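Local structure of autoinducer 2 sensor kinase/phosphatase LuxQ (Vibrio cholerae, 3C38) at residues S26-I29 / Q30-D34; S52-N55 / A56-R60; G97-F101 / Y102-Q106; V157-L161 / N162-A166; Y199-D202 / Y203-S207. The protein senses autoinducer 2 through its complex with LuxP and switches from kinase activity at low cell density to phosphatase activity at high, signalling through LuxU to LuxO. One frame throughout, in Å; residues are numbered along the deposited sequence.

All five contacts are local turns or helix segments within the periplasmic sensor region, met along the chain in numerical order. Contact 1 lies on the long helix 22-47 and contact 2 on the next helix, 51-58; their centres are 37 Å apart, on opposite sides of the chain's centre. Contact 3 follows strand 91-95 and contact 4 ends strand 153-160 of the five-stranded sheet; they touch through Tyr-102 and Val-160. Contact 4 also opens helix 165-174, leading towards the four-stranded sheet on which contacts 1 and 5 rest. The widest separation, 49 Å between the centres of contacts 2 and 5, reflects two sheets set along one elongated sensor.

Contact 1 (S26-I29 / Q30-D34); sequences SSLI and QSLFD
Four i to i+4 backbone bonds join residues 26-29 to 30-33 in unbroken alpha-helix, from Gln-30 N to Ser-26 O through to Phe-33 N to Ile-29 O. The carbonyl of Leu-28 is gripped twice. Leu-32 N reaches Leu-28 O at 2.9 Å, nearly in line with the C=O bond, while the hydroxyl of Ser-31 donates to the same Leu-28 O from OG at 2.7 Å. Because chi1 of Ser-31 is 72°, its OG is folded back over the preceding turn and meets the carbonyl well off the axis, at a C=O...OG angle of 122°. On the same flank the leucine ends meet, Leu-28 CD1 lying 3.8 Å from Leu-32 CD1. Gln-30 bends at chi2 and sends NE2 one turn on, to Asp-34 OD1 at 2.8 Å; the acceptor lies in the amide plane, while NE2 comes to the syn side of the carboxylate but tilted out of its plane. The other end of this amide, Gln-30 OE1, accepts from Glu-224 N, which fixes its rotation. Ser-26 OG bonds Thr-221, and Ile-29 and Phe-33 pack against Thr-221, Leu-223 and Val-225, laying helix 22-47 along edge strand 216-225, while Leu-28 and Leu-32 touch Ser-175, just beyond helix 165-174.

Contact 2 (S52-N55 / A56-R60); sequences SLIN and ALVSR
The carboxamide of Asn-55 is the flat group here, and one of its faces is turned to the backbone of Ala-56: Ala-56 N stands well out of the amide plane, 3.0 Å from Asn-55 CG and 2.6 Å from Asn-55 OD1. That approach is too bent for a hydrogen bond. The fold-back follows from chi1 of 89°, which places Asn-55 CG between its own backbone N and carbonyl carbon and swings the amide over the following peptide. Ala-56 N instead points down the helix to Ser-52 O, at 2.8 Å and nearly in line with that C=O bond. Ala-56 CB rests close to the same oxygen. In the helical bond that follows, Val-58 N meets Ile-54 O at 2.9 Å, with the hydrogen almost straight on (176°), and the branched side chains follow, Ile-54 CG2 lying 4.2 Å from Val-58 CG1. These bonds belong to the closing turns of helix 51-58, after which Arg-60 leaves helical geometry with positive phi. Near that end both the amide N and OG of Ser-59 point at Asn-55 O, though atoms there are modelled too close together and these bonds are doubtful. Leu-53 and Leu-57, one turn apart, both face Leu-143 and Ile-86 on strands 134-143 and 83-88 of the five-stranded sheet. Leu-53 also meets Phe-68 and Phe-69 of helix 65-74, and Leu-57 meets Leu-65 of that helix.

Contact 3 (G97-F101 / Y102-Q106); sequences GNASF and YGIAQ
Tyr-102, Ala-99 and Phe-101 carry this turn between strand 91-95 and helix 106-115. The rings of the neighbours Phe-101 and Tyr-102 form a T-shaped pair: Phe-101 turns its edge to the face of Tyr-102, the planes are 73° apart and the centroids 5.1 Å. Phe-101 CD2 stands over the middle of the tyrosine ring, 3.9 Å from Tyr-102 CE1. The first torsions bring this about, Phe-101 holding CG opposite its backbone N (chi1 166°) while Tyr-102 holds CG opposite its carbonyl carbon (chi1 -68°). Ala-99 works through both its carbonyl and its methyl group. Its oxygen receives Ile-104 N at 2.9 Å, from above the carbonyl plane, and a weak bond from Tyr-102 N, while Ala-99 CB packs on Ile-104 CB at 3.8 Å. Inside that bond lies a second, Gly-103 N to Ser-100 O at 2.8 Å. The nested pair, the outer bond running from i+5 to i and the inner one from i+3 to i, with a glycine at positive phi and an apolar contact across the outer bond, meets the definition of a Schellman motif. Leu-109 covers both Ala-99 and Ile-104, and Ser-129 OG bonds Tyr-102 O. The amides at the close of this irregular helical turn are thus satisfied by carbonyls of the same turn, so that Gly-103 N and Ile-104 N are both bonded within it as the chain reverses.

Contact 4 (V157-L161 / N162-A166); sequences VGIVL and NDNFA
Asn-164 uses the two ends of one amide to bridge the end of a strand and the start of a helix. Its ND2 donates to Val-160 O at 3.0 Å, the oxygen lying close to the amide plane, while its OD1 caps Leu-167 N as the N-cap of helix 165-174. Swinging CG opposite the backbone N (chi1 -165°) brings ND2 under the strand end, where Ile-159 CG2 lies 3.7 Å from Asn-164 ND2. Between the two, Leu-161 to Asn-164 make a type II beta turn, closed by Asn-164 N to Leu-161 O at 3.0 Å, the donor standing above the carbonyl plane. Asp-163 takes the turn's positive-phi position. Asn-164 is also the centre of an inverse gamma turn, its Phe-165 N to Asp-163 O bond being weak. A water gives a 2.6 Å bond to Asn-162 O and a weak one to Val-160 O. The side chain of Asn-162 is held at the start of strand 134-143, OD1 accepting from His-135 N and ND2 giving to Ser-133 O just before it. Strand 153-160 runs between strands 83-88 and 134-143; Ile-159 packs on Leu-37 and Leu-40 of helix 22-47, whereas Leu-161 and Asn-162 reach Leu-189 of strand 187-191.

Contact 5 (Y199-D202 / Y203-S207); sequences YSLD and YVVHS
The imidazole of His-206 turns back on Asp-202, ND1 donating to the backbone oxygen Asp-202 O at 2.8 Å, with the acceptor near the ring plane. His-206 N gives a second bond to Asp-202 O at 3.1 Å, the two donors arriving from opposite faces of the carbonyl. The carboxylate adds only a weak bond, Asp-202 OD1 lying 3.2 Å from His-206 ND1, with the two flat groups turned 36° apart. This nearby negative charge would tend to polarise the imidazole. At the other end of the helix, Ser-200 OG accepts from Tyr-203 N at 3.2 Å; its chi1 of 67° brings the hydroxyl round to cap that amide. Beside the cap, Tyr-203 CD2 comes within 3.4 Å of Tyr-199 CB, and Val-204 CG2 lies 3.6 Å from Tyr-199 CD1, the methyl meeting the ring obliquely. The helix itself begins with Val-204 N to Ser-200 O and Val-205 N to Leu-201 O. Further out, Tyr-199 is positioned by an OH bond to Asn-179 and an edge-to-face pairing with Phe-216. Val-204 packs on Val-181, Tyr-235 and Ile-237, and Leu-201 and Val-205 on Val-181 and Pro-188, so that helix 201-205 lies against the four-stranded sheet. A serine N-cap flanked by an apolar contact between the residue before the cap and the fourth after it is the pattern of an N-capped helix with a hydrophobic staple.

Contact 1 (S26-I29 / Q30-D34)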
# COMPACT_ATOMS: atom_id res chain seq x y z
N SER A 26 -8.32 -16.86 6.74
CA SER A 26 -8.77 -15.77 5.88
C SER A 26 -9.00 -14.56 6.78
O SER A 26 -8.62 -13.43 6.46
CB SER A 26 -10.07 -16.18 5.18
OG SER A 26 -10.18 -15.59 3.90
N SER A 27 -9.64 -14.82 7.92
CA SER A 27 -9.94 -13.78 8.90
C SER A 27 -8.64 -13.17 9.41
O SER A 27 -8.51 -11.95 9.52
CB SER A 27 -10.74 -14.38 10.07
OG SER A 27 -10.91 -13.43 11.11
N LEU A 28 -7.69 -14.05 9.73
CA LEU A 28 -6.40 -13.62 10.23
C LEU A 28 -5.63 -12.84 9.16
O LEU A 28 -5.06 -11.78 9.44
CB LEU A 28 -5.60 -14.85 10.67
CG LEU A 28 -4.10 -14.69 10.97
CD1 LEU A 28 -3.87 -13.60 12.03
CD2 LEU A 28 -3.55 -16.03 11.45
N ILE A 29 -5.63 -13.35 7.93
CA ILE A 29 -4.93 -12.68 6.84
C ILE A 29 -5.42 -11.25 6.68
O ILE A 29 -4.62 -10.31 6.53
CB ILE A 29 -5.09 -13.48 5.53
CG1 ILE A 29 -4.26 -14.77 5.63
CG2 ILE A 29 -4.66 -12.64 4.34
CD1 ILE A 29 -4.53 -15.80 4.55
N GLN A 30 -6.74 -11.10 6.74
CA GLN A 30 -7.38 -9.79 6.62
C GLN A 30 -6.94 -8.86 7.75
O GLN A 30 -6.70 -7.67 7.51
CB GLN A 30 -8.90 -9.95 6.66
CG GLN A 30 -9.67 -8.63 6.61
CD GLN A 30 -9.51 -7.91 5.29
OE1 GLN A 30 -9.79 -8.47 4.23
NE2 GLN A 30 -9.06 -6.67 5.34
N SER A 31 -6.83 -9.40 8.96
CA SER A 31 -6.44 -8.57 10.10
C SER A 31 -4.98 -8.15 9.98
O SER A 31 -4.62 -7.02 10.31
CB SER A 31 -6.66 -9.31 11.43
OG SER A 31 -5.71 -10.35 11.62
N LEU A 32 -4.15 -9.07 9.51
CA LEU A 32 -2.75 -8.76 9.33
C LEU A 32 -2.66 -7.65 8.28
O LEU A 32 -1.89 -6.69 8.45
CB LEU A 32 -1.98 -10.01 8.91
CG LEU A 32 -1.75 -10.93 10.13
CD1 LEU A 32 -1.22 -12.29 9.67
CD2 LEU A 32 -0.74 -10.27 11.08
N PHE A 33 -3.47 -7.74 7.23
CA PHE A 33 -3.51 -6.71 6.19
C PHE A 33 -3.97 -5.39 6.82
O PHE A 33 -3.32 -4.35 6.67
CB PHE A 33 -4.48 -7.14 5.08
CG PHE A 33 -4.61 -6.15 3.96
CD1 PHE A 33 -5.83 -5.53 3.70
CD2 PHE A 33 -3.52 -5.86 3.13
CE1 PHE A 33 -5.97 -4.63 2.61
CE2 PHE A 33 -3.65 -4.97 2.06
CZ PHE A 33 -4.89 -4.36 1.80
N ASP A 34 -5.10 -5.43 7.53
CA ASP A 34 -5.62 -4.23 8.19
C ASP A 34 -4.56 -3.61 9.09
O ASP A 34 -4.38 -2.39 9.12
CB ASP A 34 -6.82 -4.57 9.08
CG ASP A 34 -8.00 -5.08 8.30
OD1 ASP A 34 -8.07 -4.78 7.08
OD2 ASP A 34 -8.87 -5.75 8.90

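Contact 2 (S52-N55 / A56-R60)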
# COMPACT_ATOMS: atom_id res chain seq x y z
N SER A 52 5.94 21.50 12.04
CA SER A 52 7.14 21.47 11.21
C SER A 52 6.74 21.25 9.75
O SER A 52 7.12 22.01 8.87
CB SER A 52 8.08 20.35 11.65
OG SER A 52 8.42 20.49 13.02
N LEU A 53 5.95 20.20 9.51
CA LEU A 53 5.50 19.90 8.16
C LEU A 53 4.74 21.09 7.59
O LEU A 53 5.06 21.58 6.51
CB LEU A 53 4.60 18.67 8.15
CG LEU A 53 3.89 18.40 6.81
CD1 LEU A 53 4.91 18.24 5.71
CD2 LEU A 53 3.03 17.15 6.93
N ILE A 54 3.74 21.56 8.34
CA ILE A 54 2.93 22.67 7.88
C ILE A 54 3.73 23.92 7.53
O ILE A 54 3.48 24.54 6.48
CB ILE A 54 1.86 23.05 8.92
CG1 ILE A 54 0.92 21.87 9.16
CG2 ILE A 54 1.05 24.23 8.43
CD1 ILE A 54 0.10 21.49 7.95
N ASN A 55 4.68 24.31 8.36
CA ASN A 55 5.45 25.51 8.05
C ASN A 55 6.46 25.25 6.94
O ASN A 55 6.62 26.07 6.03
CB ASN A 55 6.12 26.10 9.31
CG ASN A 55 7.51 25.53 9.57
OD1 ASN A 55 8.42 25.64 8.73
ND2 ASN A 55 7.70 24.95 10.75
N ALA A 56 7.14 24.11 7.00
CA ALA A 56 8.12 23.77 5.97
C ALA A 56 7.41 23.86 4.64
O ALA A 56 8.00 24.26 3.62
CB ALA A 56 8.66 22.36 6.19
N LEU A 57 6.13 23.51 4.65
CA LEU A 57 5.30 23.53 3.46
C LEU A 57 4.94 24.95 3.04
O LEU A 57 5.32 25.38 1.96
CB LEU A 57 4.01 22.74 3.69
CG LEU A 57 3.05 22.69 2.50
CD1 LEU A 57 3.67 21.90 1.36
CD2 LEU A 57 1.75 22.06 2.93
N VAL A 58 4.20 25.66 3.89
CA VAL A 58 3.78 27.02 3.58
C VAL A 58 4.89 27.85 2.94
O VAL A 58 4.62 28.74 2.13
CB VAL A 58 3.31 27.77 4.84
CG1 VAL A 58 2.12 27.04 5.46
CG2 VAL A 58 4.46 27.90 5.83
N SER A 59 6.13 27.56 3.31
CA SER A 59 7.28 28.27 2.76
C SER A 59 7.43 27.89 1.30
O SER A 59 8.25 28.45 0.58
CB SER A 59 8.56 27.87 3.48
OG SER A 59 8.43 28.06 4.88
N ARG A 60 6.63 26.92 0.88
CA ARG A 60 6.67 26.48 -0.49
C ARG A 60 8.12 26.15 -0.84
O ARG A 60 8.50 26.12 -2.01
CB ARG A 60 6.14 27.58 -1.40
CG ARG A 60 4.95 27.18 -2.24
CD ARG A 60 3.74 26.78 -1.40
NE ARG A 60 2.60 26.48 -2.26
CZ ARG A 60 1.37 26.20 -1.83
NH1 ARG A 60 1.09 26.18 -0.54
NH2 ARG A 60 0.41 25.94 -2.71

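Contact 3 (G97-F101 / Y102-Q106)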
# COMPACT_ATOMS: atom_id res chain seq x y z
N GLY A 97 9.76 11.78 -4.67
CA GLY A 97 10.53 11.24 -5.77
C GLY A 97 10.61 9.73 -5.91
O GLY A 97 11.39 9.24 -6.71
N ASN A 98 9.82 8.98 -5.14
CA ASN A 98 9.86 7.53 -5.23
C ASN A 98 8.98 7.00 -6.36
O ASN A 98 9.22 5.91 -6.89
CB ASN A 98 9.43 6.90 -3.91
CG ASN A 98 10.47 7.08 -2.83
OD1 ASN A 98 10.14 7.31 -1.67
ND2 ASN A 98 11.74 6.98 -3.20
N ALA A 99 7.96 7.77 -6.72
CA ALA A 99 7.06 7.34 -7.79
C ALA A 99 7.88 6.92 -9.00
O ALA A 99 7.54 5.96 -9.69
CB ALA A 99 6.13 8.47 -8.16
N SER A 100 8.97 7.64 -9.23
CA SER A 100 9.86 7.39 -10.36
C SER A 100 10.47 5.99 -10.31
O SER A 100 10.54 5.30 -11.33
CB SER A 100 10.96 8.44 -10.38
OG SER A 100 11.88 8.19 -11.42
N PHE A 101 10.91 5.58 -9.13
CA PHE A 101 11.51 4.26 -8.98
C PHE A 101 10.52 3.18 -9.37
O PHE A 101 10.90 2.08 -9.75
CB PHE A 101 11.96 4.02 -7.54
CG PHE A 101 12.29 2.58 -7.25
CD1 PHE A 101 13.42 1.99 -7.79
CD2 PHE A 101 11.43 1.80 -6.47
CE1 PHE A 101 13.70 0.64 -7.56
CE2 PHE A 101 11.70 0.46 -6.24
CZ PHE A 101 12.84 -0.12 -6.79
N TYR A 102 9.23 3.50 -9.25
CA TYR A 102 8.20 2.54 -9.59
C TYR A 102 7.72 2.70 -11.03
O TYR A 102 6.79 2.03 -11.46
CB TYR A 102 7.01 2.67 -8.63
CG TYR A 102 7.34 2.24 -7.22
CD1 TYR A 102 7.64 3.18 -6.24
CD2 TYR A 102 7.35 0.89 -6.87
CE1 TYR A 102 7.94 2.80 -4.95
CE2 TYR A 102 7.65 0.49 -5.58
CZ TYR A 102 7.95 1.44 -4.62
OH TYR A 102 8.23 1.05 -3.33
N GLY A 103 8.37 3.59 -11.77
CA GLY A 103 7.99 3.80 -13.16
C GLY A 103 6.68 4.55 -13.29
O GLY A 103 6.00 4.45 -14.32
N ILE A 104 6.31 5.27 -12.24
CA ILE A 104 5.09 6.06 -12.23
C ILE A 104 5.45 7.45 -12.76
O ILE A 104 6.36 8.09 -12.24
CB ILE A 104 4.52 6.20 -10.81
CG1 ILE A 104 4.25 4.82 -10.21
CG2 ILE A 104 3.24 7.00 -10.85
CD1 ILE A 104 3.71 4.85 -8.79
N ALA A 105 4.75 7.89 -13.80
CA ALA A 105 5.02 9.19 -14.39
C ALA A 105 4.36 10.30 -13.61
O ALA A 105 3.21 10.20 -13.21
CB ALA A 105 4.53 9.21 -15.83
N GLN A 106 5.11 11.38 -13.39
CA GLN A 106 4.62 12.52 -12.64
C GLN A 106 3.17 12.89 -13.00
O GLN A 106 2.39 13.30 -12.14
CB GLN A 106 5.54 13.72 -12.90
CG GLN A 106 5.53 14.78 -11.81
CD GLN A 106 6.09 14.28 -10.48
OE1 GLN A 106 7.07 13.53 -10.45
NE2 GLN A 106 5.48 14.70 -9.38

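Contact 4 (V157-L161 / N162-A166)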
# COMPACT_ATOMS: atom_id res chain seq x y z
N VAL A 157 -0.18 9.32 0.75
CA VAL A 157 0.79 8.25 1.00
C VAL A 157 0.28 7.03 0.27
O VAL A 157 -0.94 6.79 0.18
CB VAL A 157 0.91 7.91 2.52
CG1 VAL A 157 1.31 9.15 3.31
CG2 VAL A 157 -0.39 7.32 3.04
N GLY A 158 1.20 6.25 -0.27
CA GLY A 158 0.78 5.06 -0.99
C GLY A 158 1.67 3.86 -0.72
O GLY A 158 2.84 4.01 -0.34
N ILE A 159 1.08 2.68 -0.89
CA ILE A 159 1.76 1.40 -0.74
C ILE A 159 1.65 0.71 -2.09
O ILE A 159 0.54 0.47 -2.56
CB ILE A 159 1.07 0.47 0.26
CG1 ILE A 159 1.05 1.08 1.64
CG2 ILE A 159 1.81 -0.85 0.34
CD1 ILE A 159 0.17 0.29 2.61
N VAL A 160 2.78 0.40 -2.72
CA VAL A 160 2.74 -0.29 -4.01
C VAL A 160 2.71 -1.79 -3.76
O VAL A 160 3.60 -2.33 -3.11
CB VAL A 160 3.97 0.05 -4.88
CG1 VAL A 160 3.93 -0.79 -6.17
CG2 VAL A 160 4.00 1.54 -5.20
N LEU A 161 1.67 -2.45 -4.27
CA LEU A 161 1.52 -3.88 -4.08
C LEU A 161 2.42 -4.75 -4.96
O LEU A 161 2.94 -5.77 -4.51
CB LEU A 161 0.05 -4.27 -4.29
CG LEU A 161 -0.90 -3.52 -3.34
CD1 LEU A 161 -2.33 -3.92 -3.62
CD2 LEU A 161 -0.54 -3.83 -1.88
N ASN A 162 2.62 -4.34 -6.21
CA ASN A 162 3.46 -5.09 -7.14
C ASN A 162 4.84 -5.30 -6.53
O ASN A 162 5.48 -4.34 -6.10
CB ASN A 162 3.62 -4.34 -8.47
CG ASN A 162 2.28 -4.09 -9.15
OD1 ASN A 162 1.37 -3.49 -8.55
ND2 ASN A 162 2.14 -4.55 -10.38
N ASP A 163 5.27 -6.55 -6.49
CA ASP A 163 6.58 -6.90 -5.96
C ASP A 163 6.85 -6.46 -4.53
O ASP A 163 8.01 -6.42 -4.11
CB ASP A 163 7.67 -6.32 -6.87
CG ASP A 163 7.63 -6.92 -8.25
OD1 ASP A 163 7.88 -6.16 -9.21
OD2 ASP A 163 7.36 -8.13 -8.38
N ASN A 164 5.81 -6.13 -3.78
CA ASN A 164 6.03 -5.72 -2.40
C ASN A 164 6.20 -6.98 -1.54
O ASN A 164 5.27 -7.44 -0.87
CB ASN A 164 4.87 -4.90 -1.86
CG ASN A 164 5.23 -4.17 -0.60
OD1 ASN A 164 5.94 -4.72 0.24
ND2 ASN A 164 4.77 -2.93 -0.46
N PHE A 165 7.42 -7.53 -1.56
CA PHE A 165 7.71 -8.75 -0.82
C PHE A 165 7.56 -8.58 0.68
O PHE A 165 7.01 -9.45 1.35
CB PHE A 165 9.13 -9.23 -1.13
CG PHE A 165 9.47 -10.56 -0.50
CD1 PHE A 165 9.03 -11.75 -1.08
CD2 PHE A 165 10.17 -10.61 0.70
CE1 PHE A 165 9.28 -12.98 -0.46
CE2 PHE A 165 10.43 -11.84 1.33
CZ PHE A 165 9.98 -13.03 0.75
N ALA A 166 8.04 -7.46 1.20
CA ALA A 166 7.97 -7.21 2.64
C ALA A 166 6.55 -7.26 3.18
O ALA A 166 6.29 -7.84 4.24
CB ALA A 166 8.61 -5.84 2.97
O HOH W 1 6.74 -2.88 -4.40

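Contact 5 (Y199-D202 / Y203-S207)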
# COMPACT_ATOMS: atom_id res chain seq x y z
N TYR A 199 5.07 -27.36 -5.62
CA TYR A 199 4.05 -26.68 -6.42
C TYR A 199 4.60 -25.36 -6.99
O TYR A 199 5.40 -24.69 -6.33
CB TYR A 199 2.81 -26.41 -5.57
CG TYR A 199 3.12 -25.73 -4.25
CD1 TYR A 199 3.37 -24.35 -4.19
CD2 TYR A 199 3.20 -26.46 -3.06
CE1 TYR A 199 3.68 -23.72 -3.00
CE2 TYR A 199 3.52 -25.84 -1.86
CZ TYR A 199 3.76 -24.48 -1.84
OH TYR A 199 4.09 -23.87 -0.65
N SER A 200 4.18 -25.01 -8.20
CA SER A 200 4.64 -23.78 -8.84
C SER A 200 3.69 -22.60 -8.61
O SER A 200 2.54 -22.78 -8.20
CB SER A 200 4.80 -24.00 -10.34
OG SER A 200 3.53 -24.23 -10.94
N LEU A 201 4.17 -21.39 -8.89
CA LEU A 201 3.35 -20.20 -8.73
C LEU A 201 2.12 -20.33 -9.61
O LEU A 201 0.99 -20.04 -9.19
CB LEU A 201 4.14 -18.95 -9.14
CG LEU A 201 3.34 -17.64 -9.18
CD1 LEU A 201 2.71 -17.39 -7.83
CD2 LEU A 201 4.27 -16.50 -9.55
N ASP A 202 2.36 -20.79 -10.83
CA ASP A 202 1.32 -21.01 -11.83
C ASP A 202 0.20 -21.90 -11.30
O ASP A 202 -0.98 -21.61 -11.48
CB ASP A 202 1.97 -21.63 -13.07
CG ASP A 202 1.02 -21.70 -14.25
OD1 ASP A 202 -0.03 -22.37 -14.14
OD2 ASP A 202 1.35 -21.09 -15.29
N TYR A 203 0.58 -22.99 -10.64
CA TYR A 203 -0.38 -23.93 -10.06
C TYR A 203 -1.20 -23.24 -8.97
O TYR A 203 -2.43 -23.32 -8.94
CB TYR A 203 0.34 -25.13 -9.45
CG TYR A 203 -0.49 -25.86 -8.42
CD1 TYR A 203 -1.61 -26.61 -8.78
CD2 TYR A 203 -0.17 -25.76 -7.06
CE1 TYR A 203 -2.40 -27.24 -7.81
CE2 TYR A 203 -0.95 -26.39 -6.08
CZ TYR A 203 -2.06 -27.12 -6.46
OH TYR A 203 -2.84 -27.72 -5.49
N VAL A 204 -0.50 -22.58 -8.05
CA VAL A 204 -1.13 -21.86 -6.96
C VAL A 204 -2.15 -20.83 -7.48
O VAL A 204 -3.26 -20.78 -6.97
CB VAL A 204 -0.09 -21.14 -6.11
CG1 VAL A 204 -0.77 -20.41 -4.97
CG2 VAL A 204 0.95 -22.13 -5.60
N VAL A 205 -1.80 -20.02 -8.49
CA VAL A 205 -2.79 -19.04 -8.95
C VAL A 205 -3.96 -19.63 -9.69
O VAL A 205 -5.08 -19.13 -9.55
CB VAL A 205 -2.26 -17.86 -9.84
CG1 VAL A 205 -1.41 -16.92 -9.02
CG2 VAL A 205 -1.54 -18.36 -11.06
N HIS A 206 -3.76 -20.66 -10.50
CA HIS A 206 -4.92 -21.19 -11.20
C HIS A 206 -5.54 -22.34 -10.44
O HIS A 206 -6.31 -23.10 -11.00
CB HIS A 206 -4.56 -21.66 -12.60
CG HIS A 206 -3.93 -20.61 -13.45
ND1 HIS A 206 -2.56 -20.43 -13.52
CD2 HIS A 206 -4.47 -19.69 -14.29
CE1 HIS A 206 -2.29 -19.46 -14.38
NE2 HIS A 206 -3.43 -19.00 -14.86
N SER A 207 -5.23 -22.46 -9.15
CA SER A 207 -5.78 -23.54 -8.35
C SER A 207 -7.21 -23.28 -7.91
O SER A 207 -7.67 -22.14 -7.91
CB SER A 207 -4.91 -23.78 -7.12
OG SER A 207 -4.81 -22.59 -6.34